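Local structure of nucleoporin NUP170 (5HAX) at residues V12-L17 with T601-K606; H51-H56 with V482-R487; T263-K268 with A338-Q343; M280-P285 with S368-T373. The protein probably serves as a structural scaffold component of the nuclear pore complex, joining a beta-propeller to an alpha-helical domain. All blocks are in the same frame, centred on the assembly; numbering follows the deposited sequence.

How the contacts relate
Contacts 2, 3 and 4 belong to the beta-propeller, whereas contact 1 joins the N-terminal helix 5-20 to the helical region that follows the propeller; the centres of contacts 1 and 2 are about 35 Å apart, across the centre of the chain. Contacts 1, 2 and 3 are partly buried, and contact 4 lies at the surface. Contact 2 is the one pairing of two strands, with a backbone ladder of six hydrogen bonds, broken by a bulge, inside a single blade. Contact 3 packs neighbouring blades through apolar side chains and one lysine, and contact 4 ties two inter-blade loops by serine and lysine bonds to carbonyls. Contacts 3 and 4 come within about 7 Å at their nearest atoms. Contact 1 rests on one tryptophan ring.

Contact 1: V12-L17 with T601-K606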
loop_
_atom_site.group_PDB
_atom_site.type_symbol
_atom_site.label_atom_id
_atom_site.label_comp_id
_atom_site.label_asym_id
_atom_site.label_seq_id
_atom_site.Cartn_x
_atom_site.Cartn_y
_atom_site.Cartn_z
ATOM N N VAL A 12 -14.111 16.516 19.684
ATOM C CA VAL A 12 -12.663 16.418 19.513
ATOM C C VAL A 12 -12.323 15.350 18.481
ATOM O O VAL A 12 -11.407 15.521 17.668
ATOM C CB VAL A 12 -11.987 16.128 20.867
ATOM C CG1 VAL A 12 -10.481 15.952 20.692
ATOM C CG2 VAL A 12 -12.289 17.239 21.861
ATOM N N VAL A 13 -13.046 14.227 18.505
ATOM C CA VAL A 13 -12.793 13.153 17.549
ATOM C C VAL A 13 -13.054 13.640 16.129
ATOM O O VAL A 13 -12.234 13.442 15.224
ATOM C CB VAL A 13 -13.654 11.921 17.887
ATOM C CG1 VAL A 13 -13.561 10.870 16.785
ATOM C CG2 VAL A 13 -13.234 11.327 19.225
ATOM N N ASN A 14 -14.204 14.283 15.913
ATOM C CA ASN A 14 -14.555 14.758 14.579
ATOM C C ASN A 14 -13.508 15.725 14.042
ATOM O O ASN A 14 -13.144 15.666 12.862
ATOM C CB ASN A 14 -15.931 15.421 14.604
ATOM C CG ASN A 14 -17.059 14.420 14.735
ATOM O OD1 ASN A 14 -17.011 13.330 14.164
ATOM N ND2 ASN A 14 -18.089 14.787 15.490
ATOM N N GLN A 15 -13.014 16.624 14.894
ATOM C CA GLN A 15 -11.998 17.576 14.461
ATOM C C GLN A 15 -10.649 16.900 14.265
ATOM O O GLN A 15 -9.851 17.343 13.431
ATOM C CB GLN A 15 -11.888 18.712 15.478
ATOM C CG GLN A 15 -13.139 19.580 15.555
ATOM C CD GLN A 15 -13.239 20.358 16.853
ATOM O OE1 GLN A 15 -12.262 20.490 17.591
ATOM N NE2 GLN A 15 -14.430 20.872 17.142
ATOM N N THR A 16 -10.379 15.832 15.019
ATOM C CA THR A 16 -9.135 15.092 14.840
ATOM C C THR A 16 -9.164 14.281 13.550
ATOM O O THR A 16 -8.159 14.212 12.831
ATOM C CB THR A 16 -8.895 14.186 16.048
ATOM O OG1 THR A 16 -8.831 14.985 17.239
ATOM C CG2 THR A 16 -7.595 13.409 15.900
ATOM N N LEU A 17 -10.306 13.661 13.241
ATOM C CA LEU A 17 -10.455 12.953 11.974
ATOM C C LEU A 17 -10.174 13.878 10.796
ATOM O O LEU A 17 -9.456 13.511 9.859
ATOM C CB LEU A 17 -11.863 12.367 11.864
ATOM C CG LEU A 17 -12.227 11.230 12.820
ATOM C CD1 LEU A 17 -13.726 10.978 12.782
ATOM C CD2 LEU A 17 -11.461 9.966 12.471
ATOM N N THR A 601 -12.036 3.896 11.364
ATOM C CA THR A 601 -12.799 3.075 10.429
ATOM C C THR A 601 -14.258 2.910 10.841
ATOM O O THR A 601 -15.064 2.459 10.022
ATOM C CB THR A 601 -12.168 1.686 10.292
ATOM O OG1 THR A 601 -12.210 1.009 11.555
ATOM C CG2 THR A 601 -10.724 1.785 9.816
ATOM N N LEU A 602 -14.610 3.268 12.077
ATOM C CA LEU A 602 -15.946 3.065 12.630
ATOM C C LEU A 602 -16.781 4.337 12.645
ATOM O O LEU A 602 -17.929 4.331 12.190
ATOM C CB LEU A 602 -15.834 2.532 14.064
ATOM C CG LEU A 602 -16.154 1.062 14.318
ATOM C CD1 LEU A 602 -15.387 0.165 13.367
ATOM C CD2 LEU A 602 -15.829 0.716 15.765
ATOM N N TRP A 603 -16.200 5.428 13.149
ATOM C CA TRP A 603 -16.926 6.625 13.556
ATOM C C TRP A 603 -18.054 7.017 12.605
ATOM O O TRP A 603 -19.231 7.010 12.983
ATOM C CB TRP A 603 -15.919 7.769 13.701
ATOM C CG TRP A 603 -16.410 8.928 14.499
ATOM C CD1 TRP A 603 -16.780 10.149 14.024
ATOM C CD2 TRP A 603 -16.578 8.980 15.921
ATOM N NE1 TRP A 603 -17.166 10.963 15.061
ATOM C CE2 TRP A 603 -17.053 10.267 16.236
ATOM C CE3 TRP A 603 -16.371 8.065 16.957
ATOM C CZ2 TRP A 603 -17.326 10.663 17.543
ATOM C CZ3 TRP A 603 -16.645 8.459 18.255
ATOM C CH2 TRP A 603 -17.117 9.747 18.536
ATOM N N LYS A 604 -17.714 7.365 11.366
ATOM C CA LYS A 604 -18.695 7.869 10.413
ATOM C C LYS A 604 -19.391 6.764 9.629
ATOM O O LYS A 604 -20.251 7.066 8.795
ATOM C CB LYS A 604 -18.025 8.845 9.440
ATOM C CG LYS A 604 -17.524 10.125 10.094
ATOM C CD LYS A 604 -18.674 11.003 10.567
ATOM C CE LYS A 604 -18.168 12.287 11.200
ATOM N NZ LYS A 604 -19.283 13.193 11.584
ATOM N N ALA A 605 -19.055 5.502 9.876
ATOM C CA ALA A 605 -19.660 4.400 9.147
ATOM C C ALA A 605 -21.038 4.066 9.705
ATOM O O ALA A 605 -21.302 4.207 10.903
ATOM C CB ALA A 605 -18.769 3.161 9.216
ATOM N N LYS A 606 -21.924 3.622 8.814
ATOM C CA LYS A 606 -23.204 3.074 9.237
ATOM C C LYS A 606 -22.983 1.770 9.992
ATOM O O LYS A 606 -22.074 0.996 9.684
ATOM C CB LYS A 606 -24.110 2.823 8.030
ATOM C CG LYS A 606 -24.363 4.039 7.153
ATOM C CD LYS A 606 -25.154 5.110 7.884
ATOM C CE LYS A 606 -25.561 6.231 6.939
ATOM N NZ LYS A 606 -26.214 7.358 7.657
#
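The N-terminal helix 5-20 is packed here onto the alpha-helical part of the protein, against a type I beta turn, Leu602 to Ala605, that carries Trp603 in its second position. Apolar contact comes first. The CG of Trp603 is anti to its backbone N, and the indole reaches toward the helix, where Val13 meets it over one face. Val13 CG1 stands 3.6 Å from the centroid of the six-membered ring and 14° off its normal, which is a CH-pi contact. One helical turn on, Leu17 CD1 approaches Trp603 CD1 obliquely at 3.4 Å, so the two residues spaced four apart grip the indole from the helix. Phe721 and Glu718 of helix 717-722 also touch the Trp603 side chain.

Polar contact is made at the ring edge by Asn14. Its OD1 accepts from Trp603 NE1 at 2.5 Å, a short bond bent to 138° at the hydrogen. The amide and ring planes lie 68° apart, and NE1 sits above the plane of the carbonyl instead of on a lone pair. Asn14 ND2 is bonded to Glu718, which also makes a salt bridge with Lys604 NZ; this is consistent with Glu718 holding the rotation of the amide that receives the indole N-H. Lys604, bent at chi2, crosses the amide at about a right angle and brings its CE to 3.3 Å from Asn14 OD1.

Contact 2: H51-H56 with V482-R487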
loop_
_atom_site.group_PDB
_atom_site.type_symbol
_atom_site.label_atom_id
_atom_site.label_comp_id
_atom_site.label_asym_id
_atom_site.label_seq_id
_atom_site.Cartn_x
_atom_site.Cartn_y
_atom_site.Cartn_z
ATOM N N HIS A 51 13.346 -2.701 6.844
ATOM C CA HIS A 51 14.357 -3.679 7.223
ATOM C C HIS A 51 13.915 -5.072 6.800
ATOM O O HIS A 51 12.719 -5.346 6.652
ATOM C CB HIS A 51 14.657 -3.634 8.731
ATOM C CG HIS A 51 13.528 -4.085 9.608
ATOM N ND1 HIS A 51 12.205 -3.805 9.337
ATOM C CD2 HIS A 51 13.533 -4.782 10.770
ATOM C CE1 HIS A 51 11.445 -4.317 10.289
ATOM N NE2 HIS A 51 12.226 -4.916 11.169
ATOM N N VAL A 52 14.904 -5.938 6.587
ATOM C CA VAL A 52 14.663 -7.318 6.182
ATOM C C VAL A 52 14.231 -8.119 7.403
ATOM O O VAL A 52 14.891 -8.079 8.447
ATOM C CB VAL A 52 15.924 -7.926 5.543
ATOM C CG1 VAL A 52 15.664 -9.358 5.095
ATOM C CG2 VAL A 52 16.397 -7.078 4.368
ATOM N N VAL A 53 13.134 -8.867 7.270
ATOM C CA VAL A 53 12.584 -9.627 8.393
ATOM C C VAL A 53 12.859 -11.122 8.245
ATOM O O VAL A 53 13.018 -11.826 9.247
ATOM C CB VAL A 53 11.074 -9.357 8.557
ATOM C CG1 VAL A 53 10.849 -7.941 9.075
ATOM C CG2 VAL A 53 10.324 -9.586 7.255
ATOM N N ARG A 54 12.918 -11.626 7.015
ATOM C CA ARG A 54 13.245 -13.035 6.802
ATOM C C ARG A 54 13.539 -13.261 5.323
ATOM O O ARG A 54 13.331 -12.378 4.487
ATOM C CB ARG A 54 12.117 -13.958 7.276
ATOM C CG ARG A 54 10.839 -13.819 6.481
ATOM C CD ARG A 54 9.680 -14.562 7.127
ATOM N NE ARG A 54 8.407 -13.943 6.768
ATOM C CZ ARG A 54 7.687 -13.160 7.568
ATOM N NH1 ARG A 54 6.549 -12.643 7.126
ATOM N NH2 ARG A 54 8.087 -12.895 8.806
ATOM N N HIS A 55 14.031 -14.464 5.013
ATOM C CA HIS A 55 14.383 -14.847 3.652
ATOM C C HIS A 55 13.944 -16.284 3.401
ATOM O O HIS A 55 13.884 -17.099 4.326
ATOM C CB HIS A 55 15.890 -14.705 3.399
ATOM C CG HIS A 55 16.721 -15.735 4.101
ATOM N ND1 HIS A 55 17.145 -15.590 5.403
ATOM C CD2 HIS A 55 17.208 -16.926 3.677
ATOM C CE1 HIS A 55 17.856 -16.647 5.754
ATOM N NE2 HIS A 55 17.910 -17.473 4.724
ATOM N N HIS A 56 13.644 -16.587 2.136
ATOM C CA HIS A 56 13.168 -17.906 1.722
ATOM C C HIS A 56 13.988 -18.368 0.525
ATOM O O HIS A 56 13.884 -17.792 -0.562
ATOM C CB HIS A 56 11.681 -17.873 1.367
ATOM C CG HIS A 56 10.807 -17.345 2.460
ATOM N ND1 HIS A 56 10.538 -18.059 3.608
ATOM C CD2 HIS A 56 10.125 -16.181 2.573
ATOM C CE1 HIS A 56 9.736 -17.353 4.386
ATOM N NE2 HIS A 56 9.470 -16.209 3.781
ATOM N N VAL A 482 13.815 -15.390 -1.869
ATOM C CA VAL A 482 12.863 -14.296 -1.691
ATOM C C VAL A 482 13.137 -13.668 -0.332
ATOM O O VAL A 482 13.080 -14.354 0.696
ATOM C CB VAL A 482 11.407 -14.786 -1.777
ATOM C CG1 VAL A 482 10.430 -13.645 -1.487
ATOM C CG2 VAL A 482 11.127 -15.404 -3.138
ATOM N N HIS A 483 13.428 -12.370 -0.328
ATOM C CA HIS A 483 13.648 -11.612 0.896
ATOM C C HIS A 483 12.419 -10.766 1.203
ATOM O O HIS A 483 11.862 -10.120 0.310
ATOM C CB HIS A 483 14.877 -10.708 0.767
ATOM C CG HIS A 483 16.109 -11.420 0.301
ATOM N ND1 HIS A 483 17.092 -11.853 1.165
ATOM C CD2 HIS A 483 16.520 -11.771 -0.942
ATOM C CE1 HIS A 483 18.054 -12.441 0.476
ATOM N NE2 HIS A 483 17.731 -12.404 -0.805
ATOM N N ILE A 484 11.998 -10.770 2.466
ATOM C CA ILE A 484 10.842 -9.996 2.912
ATOM C C ILE A 484 11.350 -8.709 3.548
ATOM O O ILE A 484 12.131 -8.742 4.506
ATOM C CB ILE A 484 9.974 -10.788 3.902
ATOM C CG1 ILE A 484 9.578 -12.149 3.317
ATOM C CG2 ILE A 484 8.731 -9.982 4.262
ATOM C CD1 ILE A 484 8.744 -12.072 2.048
ATOM N N VAL A 485 10.903 -7.576 3.014
ATOM C CA VAL A 485 11.231 -6.253 3.535
ATOM C C VAL A 485 9.950 -5.650 4.090
ATOM O O VAL A 485 8.904 -5.701 3.433
ATOM C CB VAL A 485 11.836 -5.354 2.443
ATOM C CG1 VAL A 485 12.188 -3.982 3.013
ATOM C CG2 VAL A 485 13.062 -6.016 1.828
ATOM N N ARG A 486 10.033 -5.077 5.289
ATOM C CA ARG A 486 8.872 -4.543 5.994
ATOM C C ARG A 486 9.067 -3.057 6.261
ATOM O O ARG A 486 10.143 -2.633 6.695
ATOM C CB ARG A 486 8.642 -5.291 7.312
ATOM C CG ARG A 486 7.487 -4.748 8.149
ATOM C CD ARG A 486 7.335 -5.527 9.448
ATOM N NE ARG A 486 6.988 -6.926 9.208
ATOM C CZ ARG A 486 7.241 -7.921 10.053
ATOM N NH1 ARG A 486 7.855 -7.686 11.204
ATOM N NH2 ARG A 486 6.885 -9.160 9.741
ATOM N N ARG A 487 8.023 -2.277 5.998
ATOM C CA ARG A 487 8.004 -0.869 6.362
ATOM C C ARG A 487 7.856 -0.722 7.871
ATOM O O ARG A 487 7.047 -1.413 8.501
ATOM C CB ARG A 487 6.848 -0.168 5.641
ATOM C CG ARG A 487 6.553 1.255 6.087
ATOM C CD ARG A 487 7.717 2.185 5.819
ATOM N NE ARG A 487 7.348 3.581 6.040
ATOM C CZ ARG A 487 8.181 4.524 6.471
ATOM N NH1 ARG A 487 9.449 4.237 6.742
ATOM N NH2 ARG A 487 7.740 5.763 6.637
HETATM O O HOH W 1 5.387 -10.750 8.472
#
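Strand 50-57, from the N-terminal part of the chain, pairs antiparallel with strand 481-487, the Velcro-type closure by which a beta-propeller completes a blade with strands from both ends of its sequence. The tight part is the backbone. Six hydrogen bonds join the segments, the straightest from Ile484 N to Arg54 O at 2.9 Å and 176°. Ile484 O, in turn, accepts from Val53 N, so Ile484 bonds two successive residues; with Val53 at phi/psi -106°/-31°, this is the pattern of a classic beta bulge. The bulge turns Val53 toward the partner strand, where its CG2 presses on Ile484 CG2 at 3.4 Å, closer than usual van der Waals contact. Its CG1 lies 3.6 Å above the plane of the Arg486 guanidinium, over the centre.

Farther out on the same face, toward the arginine tips, the contact loosens. Arg54 runs alongside Ile484 and ends near Arg486, the two NH2 atoms 4.0 Å apart despite like charge. A water accepts from Arg54 NH1 at 2.6 Å and, weakly, from Arg486 NH2. Glu473 probably offsets the repulsion, through a salt bridge to Arg486 and a long, weak ion pair with Arg54. On the opposite face the exposed His55 meets His483 through CB alone, its ring leading away.

Strand 50-57 is the outermost of its sheet; strand 481-487 lies between it and strand 473-478, and Val52 and Val485 both rest on Ile432 of strand 427-433, in the adjacent sheet.

Contact 3: T263-K268 with A338-Q343; sequences TKVIEK and APQSMQ
Ile266 forms the apolar centre, wedged between Pro339 and Met342. Its CG2 lies 3.8 Å from Met342 CB, the two side chains crossing at about a right angle. The other branch, with CG1 anti to the carbonyl carbon, carries CD1 to 4.0 Å from Pro339 CB and onto the backbone of Ser341. Beside it Val265 packs CG1 against Ala338 CB at 4.0 Å, while its CB sits 3.3 Å from Pro339 O.

Two neighbouring residues of a strand can both point toward 338-343 because Val265 and Ile266 form a classic beta bulge opposite Thr253. A second one, Gln340 and Ser341 opposite Thr324, lies on the other side. The strands belong to separate sheets, adjacent blades of the propeller: 263-268 is an outermost strand, and 341-348 lies beside 318-324 in the next blade. Their axes run 7.0 Å apart at 30°, with no direct backbone hydrogen bond between the segments; this is side-chain packing across the blade interface.

Farther out, a water donates to Val265 O at 2.8 Å and also to Gln340 O, bridging the two bulges. At the far end, Lys268 runs extended to CE, its CD 3.8 Å from Met342 CG, then bends at chi4 (67°). Lys268 NZ forms a salt bridge with Asp276, bonds Ser272 OG, and donates to Met342 O at 2.9 Å from 30° above the carbonyl plane. An alanine at Lys268 would remove the aliphatic stem and the ammonium, and would probably loosen the packing on Met342 and leave Asp276 without this salt-bridge partner.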
loop_
_atom_site.group_PDB
_atom_site.type_symbol
_atom_site.label_atom_id
_atom_site.label_comp_id
_atom_site.label_asym_id
_atom_site.label_seq_id
_atom_site.Cartn_x
_atom_site.Cartn_y
_atom_site.Cartn_z
ATOM N N THR A 263 -7.474 3.022 -26.919
ATOM C CA THR A 263 -7.104 4.117 -27.808
ATOM C C THR A 263 -5.826 4.774 -27.313
ATOM O O THR A 263 -5.743 5.175 -26.147
ATOM C CB THR A 263 -8.226 5.160 -27.886
ATOM O OG1 THR A 263 -9.453 4.523 -28.264
ATOM C CG2 THR A 263 -7.883 6.243 -28.902
ATOM N N LYS A 264 -4.839 4.895 -28.199
ATOM C CA LYS A 264 -3.638 5.653 -27.876
ATOM C C LYS A 264 -3.975 7.138 -27.844
ATOM O O LYS A 264 -4.540 7.674 -28.802
ATOM C CB LYS A 264 -2.533 5.385 -28.897
ATOM C CG LYS A 264 -1.129 5.718 -28.384
ATOM C CD LYS A 264 -0.213 6.271 -29.474
ATOM C CE LYS A 264 -0.084 5.329 -30.658
ATOM N NZ LYS A 264 0.884 5.846 -31.664
ATOM N N VAL A 265 -3.637 7.797 -26.738
ATOM C CA VAL A 265 -3.997 9.193 -26.535
ATOM C C VAL A 265 -2.793 10.094 -26.296
ATOM O O VAL A 265 -2.911 11.317 -26.481
ATOM C CB VAL A 265 -5.004 9.339 -25.374
ATOM C CG1 VAL A 265 -6.360 8.768 -25.772
ATOM C CG2 VAL A 265 -4.480 8.660 -24.115
ATOM N N ILE A 266 -1.645 9.558 -25.887
ATOM C CA ILE A 266 -0.433 10.350 -25.710
ATOM C C ILE A 266 0.759 9.516 -26.153
ATOM O O ILE A 266 0.804 8.302 -25.922
ATOM C CB ILE A 266 -0.240 10.812 -24.248
ATOM C CG1 ILE A 266 -1.518 11.458 -23.705
ATOM C CG2 ILE A 266 0.933 11.789 -24.157
ATOM C CD1 ILE A 266 -1.446 11.809 -22.231
ATOM N N GLU A 267 1.720 10.176 -26.795
ATOM C CA GLU A 267 3.005 9.573 -27.140
ATOM C C GLU A 267 4.071 10.624 -26.866
ATOM O O GLU A 267 4.097 11.667 -27.527
ATOM C CB GLU A 267 3.033 9.116 -28.599
ATOM C CG GLU A 267 4.320 8.414 -29.001
ATOM C CD GLU A 267 4.229 7.755 -30.370
ATOM O OE1 GLU A 267 3.379 6.856 -30.551
ATOM O OE2 GLU A 267 5.008 8.136 -31.269
ATOM N N LYS A 268 4.937 10.358 -25.890
ATOM C CA LYS A 268 5.932 11.320 -25.424
ATOM C C LYS A 268 7.302 10.657 -25.460
ATOM O O LYS A 268 7.581 9.767 -24.649
ATOM C CB LYS A 268 5.599 11.802 -24.013
ATOM C CG LYS A 268 6.424 12.987 -23.542
ATOM C CD LYS A 268 6.090 13.343 -22.104
ATOM C CE LYS A 268 6.850 14.573 -21.641
ATOM N NZ LYS A 268 6.422 15.802 -22.364
ATOM N N ALA A 338 -10.355 10.974 -21.222
ATOM C CA ALA A 338 -8.996 10.619 -21.617
ATOM C C ALA A 338 -8.103 11.855 -21.591
ATOM O O ALA A 338 -8.507 12.911 -22.086
ATOM C CB ALA A 338 -8.987 10.008 -23.013
ATOM N N PRO A 339 -6.896 11.766 -21.036
ATOM C CA PRO A 339 -5.940 12.865 -21.182
ATOM C C PRO A 339 -5.406 12.918 -22.604
ATOM O O PRO A 339 -5.504 11.958 -23.370
ATOM C CB PRO A 339 -4.836 12.513 -20.180
ATOM C CG PRO A 339 -4.872 11.026 -20.113
ATOM C CD PRO A 339 -6.315 10.632 -20.294
ATOM N N GLN A 340 -4.837 14.071 -22.955
ATOM C CA GLN A 340 -4.277 14.280 -24.281
ATOM C C GLN A 340 -2.890 14.903 -24.250
ATOM O O GLN A 340 -2.289 15.090 -25.315
ATOM C CB GLN A 340 -5.214 15.161 -25.123
ATOM C CG GLN A 340 -6.579 14.538 -25.379
ATOM C CD GLN A 340 -6.493 13.237 -26.160
ATOM O OE1 GLN A 340 -5.543 13.010 -26.910
ATOM N NE2 GLN A 340 -7.485 12.370 -25.978
ATOM N N SER A 341 -2.359 15.211 -23.070
ATOM C CA SER A 341 -1.046 15.820 -22.934
ATOM C C SER A 341 -0.366 15.245 -21.702
ATOM O O SER A 341 -1.027 14.871 -20.730
ATOM C CB SER A 341 -1.150 17.348 -22.823
ATOM O OG SER A 341 0.125 17.940 -22.657
ATOM N N MET A 342 0.963 15.165 -21.758
ATOM C CA MET A 342 1.778 14.690 -20.649
ATOM C C MET A 342 3.033 15.543 -20.571
ATOM O O MET A 342 3.670 15.815 -21.593
ATOM C CB MET A 342 2.153 13.208 -20.813
ATOM C CG MET A 342 3.164 12.704 -19.787
ATOM S SD MET A 342 3.496 10.933 -19.931
ATOM C CE MET A 342 1.970 10.247 -19.297
ATOM N N GLN A 343 3.390 15.957 -19.357
ATOM C CA GLN A 343 4.488 16.894 -19.160
ATOM C C GLN A 343 5.293 16.518 -17.928
ATOM O O GLN A 343 4.727 16.210 -16.873
ATOM C CB GLN A 343 3.959 18.328 -19.017
ATOM C CG GLN A 343 5.042 19.375 -18.833
ATOM C CD GLN A 343 4.476 20.776 -18.710
ATOM O OE1 GLN A 343 3.300 21.009 -18.987
ATOM N NE2 GLN A 343 5.313 21.717 -18.287
HETATM O O HOH W 2 -1.919 13.625 -27.748
#

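Contact 4: M280-P285 with S368-T373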
loop_
_atom_site.group_PDB
_atom_site.type_symbol
_atom_site.label_atom_id
_atom_site.label_comp_id
_atom_site.label_asym_id
_atom_site.label_seq_id
_atom_site.Cartn_x
_atom_site.Cartn_y
_atom_site.Cartn_z
ATOM N N MET A 280 12.847 23.684 -17.045
ATOM C CA MET A 280 12.862 23.784 -15.596
ATOM C C MET A 280 14.030 24.652 -15.141
ATOM O O MET A 280 15.000 24.871 -15.873
ATOM C CB MET A 280 12.959 22.395 -14.962
ATOM C CG MET A 280 11.838 21.454 -15.374
ATOM S SD MET A 280 12.004 19.798 -14.680
ATOM C CE MET A 280 11.617 20.116 -12.962
ATOM N N ALA A 281 13.924 25.153 -13.910
ATOM C CA ALA A 281 14.959 26.037 -13.382
ATOM C C ALA A 281 16.286 25.307 -13.219
ATOM O O ALA A 281 17.351 25.888 -13.458
ATOM C CB ALA A 281 14.509 26.629 -12.047
ATOM N N ASP A 282 16.244 24.035 -12.823
ATOM C CA ASP A 282 17.442 23.256 -12.521
ATOM C C ASP A 282 17.596 22.150 -13.559
ATOM O O ASP A 282 16.860 21.158 -13.532
ATOM C CB ASP A 282 17.362 22.673 -11.111
ATOM C CG ASP A 282 16.963 23.706 -10.074
ATOM O OD1 ASP A 282 15.771 23.743 -9.701
ATOM O OD2 ASP A 282 17.840 24.479 -9.634
ATOM N N SER A 283 18.548 22.324 -14.469
ATOM C CA SER A 283 18.964 21.276 -15.390
ATOM C C SER A 283 20.186 20.563 -14.821
ATOM O O SER A 283 20.906 21.101 -13.977
ATOM C CB SER A 283 19.273 21.855 -16.772
ATOM O OG SER A 283 18.094 22.352 -17.386
ATOM N N SER A 284 20.416 19.338 -15.292
ATOM C CA SER A 284 21.384 18.464 -14.647
ATOM C C SER A 284 22.027 17.548 -15.674
ATOM O O SER A 284 21.361 17.123 -16.626
ATOM C CB SER A 284 20.718 17.620 -13.550
ATOM O OG SER A 284 21.576 16.586 -13.103
ATOM N N PRO A 285 23.310 17.213 -15.502
ATOM C CA PRO A 285 23.940 16.211 -16.371
ATOM C C PRO A 285 23.504 14.786 -16.077
ATOM O O PRO A 285 23.967 13.866 -16.761
ATOM C CB PRO A 285 25.436 16.398 -16.079
ATOM C CG PRO A 285 25.474 16.875 -14.674
ATOM C CD PRO A 285 24.252 17.734 -14.494
ATOM N N SER A 368 22.406 22.915 1.787
ATOM C CA SER A 368 20.974 23.162 1.665
ATOM C C SER A 368 20.573 23.438 0.217
ATOM O O SER A 368 19.394 23.626 -0.082
ATOM C CB SER A 368 20.559 24.335 2.554
ATOM O OG SER A 368 21.289 25.506 2.229
ATOM N N GLN A 369 21.559 23.467 -0.677
ATOM C CA GLN A 369 21.285 23.660 -2.092
ATOM C C GLN A 369 20.704 22.386 -2.701
ATOM O O GLN A 369 20.831 21.287 -2.156
ATOM C CB GLN A 369 22.562 24.051 -2.837
ATOM C CG GLN A 369 23.146 25.389 -2.415
ATOM C CD GLN A 369 22.215 26.550 -2.709
ATOM O OE1 GLN A 369 21.475 26.533 -3.693
ATOM N NE2 GLN A 369 22.243 27.564 -1.852
ATOM N N LEU A 370 20.050 22.549 -3.848
ATOM C CA LEU A 370 19.574 21.398 -4.604
ATOM C C LEU A 370 20.759 20.575 -5.089
ATOM O O LEU A 370 21.625 21.084 -5.806
ATOM C CB LEU A 370 18.725 21.858 -5.790
ATOM C CG LEU A 370 18.162 20.738 -6.671
ATOM C CD1 LEU A 370 17.157 19.893 -5.895
ATOM C CD2 LEU A 370 17.533 21.307 -7.933
ATOM N N ASP A 371 20.802 19.304 -4.687
ATOM C CA ASP A 371 21.837 18.375 -5.143
ATOM C C ASP A 371 21.317 17.675 -6.391
ATOM O O ASP A 371 20.471 16.781 -6.313
ATOM C CB ASP A 371 22.192 17.376 -4.049
ATOM C CG ASP A 371 23.409 16.540 -4.397
ATOM O OD1 ASP A 371 23.876 16.598 -5.555
ATOM O OD2 ASP A 371 23.893 15.817 -3.506
ATOM N N LYS A 372 21.847 18.072 -7.550
ATOM C CA LYS A 372 21.408 17.561 -8.845
ATOM C C LYS A 372 22.520 16.821 -9.583
ATOM O O LYS A 372 22.443 16.661 -10.807
ATOM C CB LYS A 372 20.885 18.713 -9.703
ATOM C CG LYS A 372 21.939 19.780 -9.989
ATOM C CD LYS A 372 21.355 20.976 -10.721
ATOM C CE LYS A 372 22.444 21.956 -11.131
ATOM N NZ LYS A 372 21.909 23.079 -11.948
ATOM N N THR A 373 23.555 16.359 -8.868
ATOM C CA THR A 373 24.720 15.747 -9.502
ATOM C C THR A 373 25.154 14.438 -8.848
ATOM O O THR A 373 26.206 13.900 -9.216
ATOM C CB THR A 373 25.904 16.724 -9.497
ATOM O OG1 THR A 373 26.152 17.176 -8.158
ATOM C CG2 THR A 373 25.618 17.923 -10.394
#
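Two first torsions set the main bonds: Ser284 OG is anti to its backbone N (chi1 168°), and Lys372 CG takes the crowded position between N and the carbonyl carbon (chi1 61°), beyond which the chain is extended. The two side chains thereby reach backbone carbonyls of the opposite segment. Ser284 OG donates to Lys372 O at 2.5 Å, a very short bond nearly along the C=O axis. Lys372 NZ returns a bond to Ser283 O at 3.0 Å, also nearly along the axis. The touching parts run almost parallel, 11° apart, and the CB atoms of Ser284 and Lys372 are 4.0 Å from each other.

Ser284 OG is also bonded to Leu286 N, as in an ST turn, which fixes its direction. Farther along, Leu370 CD2 meets Asp282 tip to tip, 3.3 Å from its CG.

Both segments are loops between propeller blades: 280-285 leads from helix 270-279 to strand 293-298, while the loop 368-373 connects strand 341-348 to strand 380-386. Phe349 touches both Ser284 and Lys372. A methionine in place of Lys372 would drop the ammonium bond and would probably weaken the join at Ser283, leaving the serine bond to the residue 372 carbonyl.

Asp282 OD2 stays 4.9 Å from Lys372 NZ, too far for a salt bridge. The chemistry thus implies a surface join of backbone carbonyls met by side-chain donors: Lys372 spends its charge on a carbonyl, and any attraction to Asp282 probably acts only at longer range.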